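PDB 4Z48: uncharacterized protein TP-0789 domain-containing protein from Desulfovibrio piger ATCC 29098, which is of unknown function but belongs to the LolA-like family, which includes the periplasmic lipoprotein carrier LolA, so a similar binding role is possible. Local coordinates for residues 190-196 and 209-215. Residues are numbered along the deposited sequence; the frame is centred on the assembly and turned at random.
Sequences VKKLFFS and QMRVERP
Phe-194 and Arg-211 form a hydrogen-bonded pair in an antiparallel beta hairpin, and so do Lys-192 and Glu-213: the N of Phe-194 reaches the O of Arg-211 at 2.8 Å, and the reciprocal bonds complete two closed rings. Between them Leu-193 faces Val-212 as a non-hydrogen-bonded pair. The hairpin illustrates how alternation along paired strands sorts side chains onto two unlike faces of a sheet, here in the antiparallel architecture of a LolA-like protein.

At the centre of one face Leu-193, Phe-195, Met-210 and Val-212 form an apolar patch. Met-210 is a selenomethionine whose chain bends at its last torsion (chi3 90°), bringing CE over one face of the Phe-195 ring, 4.0 Å from the centroid, in a CH-pi contact. Its selenium lies obliquely to the same ring, a Met-aromatic arrangement, while CE of Met-210 also touches CD2 of Leu-193 at 3.6 Å. At the edge of this patch, Lys-191 and Arg-214 run alongside one another through their aliphatic parts; the ammonium bridges to Asp-123 and the guanidinium to Asp-118, which probably offsets their like charges.

The other face is polar and aromatic. The Glu-213 carboxylate passes the Phe-194 ring with the two planes 54° apart, OE2 of Glu-213 coming within 3.5 Å of CE1 of Phe-194. Glu-213 OE2 spends its anti lone pair on NE of Arg-211 (2.7 Å), a salt bridge along one strand that probably helps set the carboxylate's rotation. Arg-211 in turn makes a cation-pi contact with Phe-220 on neighbouring strand 219-230; strand 177-184 flanks the hairpin across from it.

Toward the turn, Ser-196 OG donates to an in-plane lone pair of Gln-209 OE1 at 2.6 Å, and a water donates to that same oxygen at 2.7 Å.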
loop_
_atom_site.group_PDB
_atom_site.type_symbol
_atom_site.label_atom_id
_atom_site.label_comp_id
_atom_site.label_asym_id
_atom_site.label_seq_id
_atom_site.Cartn_x
_atom_site.Cartn_y
_atom_site.Cartn_z
ATOM N N VAL A 190 14.765 1.108 -7.043
ATOM C CA VAL A 190 13.989 2.358 -7.169
ATOM C C VAL A 190 13.399 2.801 -5.800
ATOM O O VAL A 190 13.244 4.012 -5.551
ATOM C CB VAL A 190 12.898 2.281 -8.299
ATOM C CG1 VAL A 190 11.812 1.256 -8.003
ATOM C CG2 VAL A 190 12.272 3.647 -8.565
ATOM N N LYS A 191 13.064 1.833 -4.926
ATOM C CA LYS A 191 12.498 2.193 -3.630
ATOM C C LYS A 191 12.928 1.238 -2.558
ATOM O O LYS A 191 13.026 0.013 -2.789
ATOM C CB LYS A 191 10.948 2.252 -3.640
ATOM C CG LYS A 191 10.297 3.069 -4.667
ATOM C CD LYS A 191 8.886 3.363 -4.272
ATOM C CE LYS A 191 8.316 4.138 -5.401
ATOM N NZ LYS A 191 6.914 4.482 -5.164
ATOM N N LYS A 192 13.157 1.788 -1.359
ATOM C CA LYS A 192 13.461 1.015 -0.145
ATOM C C LYS A 192 12.342 1.306 0.864
ATOM O O LYS A 192 12.090 2.466 1.168
ATOM C CB LYS A 192 14.855 1.354 0.453
ATOM C CG LYS A 192 16.052 0.980 -0.405
ATOM C CD LYS A 192 17.311 0.886 0.467
ATOM C CE LYS A 192 18.436 1.805 0.026
ATOM N NZ LYS A 192 19.734 1.498 0.715
ATOM N N LEU A 193 11.645 0.264 1.320
ATOM C CA LEU A 193 10.551 0.393 2.281
ATOM C C LEU A 193 10.948 -0.211 3.603
ATOM O O LEU A 193 11.580 -1.270 3.633
ATOM C CB LEU A 193 9.274 -0.269 1.774
ATOM C CG LEU A 193 8.565 0.339 0.551
ATOM C CD1 LEU A 193 9.340 0.064 -0.741
ATOM C CD2 LEU A 193 7.176 -0.276 0.402
ATOM N N PHE A 194 10.607 0.496 4.690
ATOM C CA PHE A 194 10.843 0.079 6.064
ATOM C C PHE A 194 9.534 0.138 6.780
ATOM O O PHE A 194 8.936 1.205 6.890
ATOM C CB PHE A 194 11.889 0.975 6.757
ATOM C CG PHE A 194 13.230 1.033 6.064
ATOM C CD1 PHE A 194 13.469 1.960 5.050
ATOM C CD2 PHE A 194 14.247 0.142 6.400
ATOM C CE1 PHE A 194 14.707 2.024 4.417
ATOM C CE2 PHE A 194 15.489 0.207 5.762
ATOM C CZ PHE A 194 15.706 1.146 4.768
ATOM N N PHE A 195 9.064 -1.008 7.245
ATOM C CA PHE A 195 7.822 -1.137 7.983
ATOM C C PHE A 195 8.310 -1.115 9.448
ATOM O O PHE A 195 8.545 -2.146 10.063
ATOM C CB PHE A 195 7.093 -2.422 7.495
ATOM C CG PHE A 195 6.810 -2.487 6.000
ATOM C CD1 PHE A 195 7.794 -2.914 5.099
ATOM C CD2 PHE A 195 5.543 -2.202 5.500
ATOM C CE1 PHE A 195 7.539 -2.984 3.712
ATOM C CE2 PHE A 195 5.279 -2.294 4.117
ATOM C CZ PHE A 195 6.289 -2.656 3.229
ATOM N N SER A 196 8.609 0.097 9.931
ATOM C CA SER A 196 9.315 0.403 11.170
ATOM C C SER A 196 8.508 0.222 12.470
ATOM O O SER A 196 9.082 0.344 13.568
ATOM C CB SER A 196 9.887 1.815 11.111
ATOM O OG SER A 196 8.904 2.784 10.749
ATOM N N GLN A 209 3.685 2.317 10.990
ATOM C CA GLN A 209 4.692 3.317 10.693
ATOM C C GLN A 209 5.531 2.793 9.533
ATOM O O GLN A 209 5.831 1.603 9.464
ATOM C CB GLN A 209 5.532 3.677 11.917
ATOM C CG GLN A 209 6.482 4.851 11.659
ATOM C CD GLN A 209 7.470 4.995 12.787
ATOM O OE1 GLN A 209 8.443 4.234 12.893
ATOM N NE2 GLN A 209 7.278 6.005 13.623
HETATM N N MSE A 210 5.847 3.680 8.601
HETATM C CA MSE A 210 6.620 3.335 7.420
HETATM C C MSE A 210 7.591 4.421 7.021
HETATM O O MSE A 210 7.268 5.607 7.103
HETATM C CB MSE A 210 5.665 3.131 6.257
HETATM C CG MSE A 210 5.075 1.757 6.127
HETATM SE SE MSE A 210 4.352 1.800 4.336
HETATM C CE MSE A 210 5.914 1.173 3.416
ATOM N N ARG A 211 8.762 4.020 6.537
ATOM C CA ARG A 211 9.710 4.942 5.909
ATOM C C ARG A 211 9.877 4.443 4.455
ATOM O O ARG A 211 10.104 3.247 4.231
ATOM C CB ARG A 211 11.034 5.039 6.704
ATOM C CG ARG A 211 12.050 5.966 6.045
ATOM C CD ARG A 211 13.340 5.875 6.802
ATOM N NE ARG A 211 14.403 6.607 6.134
ATOM C CZ ARG A 211 14.894 7.774 6.534
ATOM N NH1 ARG A 211 14.416 8.369 7.623
ATOM N NH2 ARG A 211 15.868 8.357 5.850
ATOM N N VAL A 212 9.653 5.327 3.455
ATOM C CA VAL A 212 9.788 4.952 2.052
ATOM C C VAL A 212 10.833 5.871 1.441
ATOM O O VAL A 212 10.667 7.088 1.476
ATOM C CB VAL A 212 8.431 5.027 1.294
ATOM C CG1 VAL A 212 8.592 4.596 -0.161
ATOM C CG2 VAL A 212 7.353 4.194 2.003
ATOM N N GLU A 213 11.910 5.299 0.909
ATOM C CA GLU A 213 13.035 6.021 0.352
ATOM C C GLU A 213 13.149 5.804 -1.148
ATOM O O GLU A 213 12.966 4.697 -1.644
ATOM C CB GLU A 213 14.356 5.561 1.017
ATOM C CG GLU A 213 14.486 5.761 2.522
ATOM C CD GLU A 213 15.723 5.124 3.149
ATOM O OE1 GLU A 213 16.526 4.505 2.413
ATOM O OE2 GLU A 213 15.918 5.285 4.374
ATOM N N ARG A 214 13.399 6.879 -1.871
ATOM C CA ARG A 214 13.687 6.817 -3.311
ATOM C C ARG A 214 15.122 7.278 -3.433
ATOM O O ARG A 214 15.372 8.486 -3.390
ATOM C CB ARG A 214 12.691 7.644 -4.157
ATOM C CG ARG A 214 11.353 6.888 -4.320
ATOM C CD ARG A 214 10.459 7.540 -5.334
ATOM N NE ARG A 214 10.216 8.940 -4.998
ATOM C CZ ARG A 214 9.709 9.854 -5.826
ATOM N NH1 ARG A 214 9.433 9.541 -7.091
ATOM N NH2 ARG A 214 9.499 11.094 -5.405
ATOM N N PRO A 215 16.087 6.324 -3.435
ATOM C CA PRO A 215 17.511 6.715 -3.488
ATOM C C PRO A 215 17.868 7.559 -4.729
ATOM O O PRO A 215 18.727 8.439 -4.639
ATOM C CB PRO A 215 18.259 5.370 -3.487
ATOM C CG PRO A 215 17.239 4.333 -3.948
ATOM C CD PRO A 215 15.928 4.846 -3.397
HETATM O O HOH W 1 9.171 3.246 15.297
#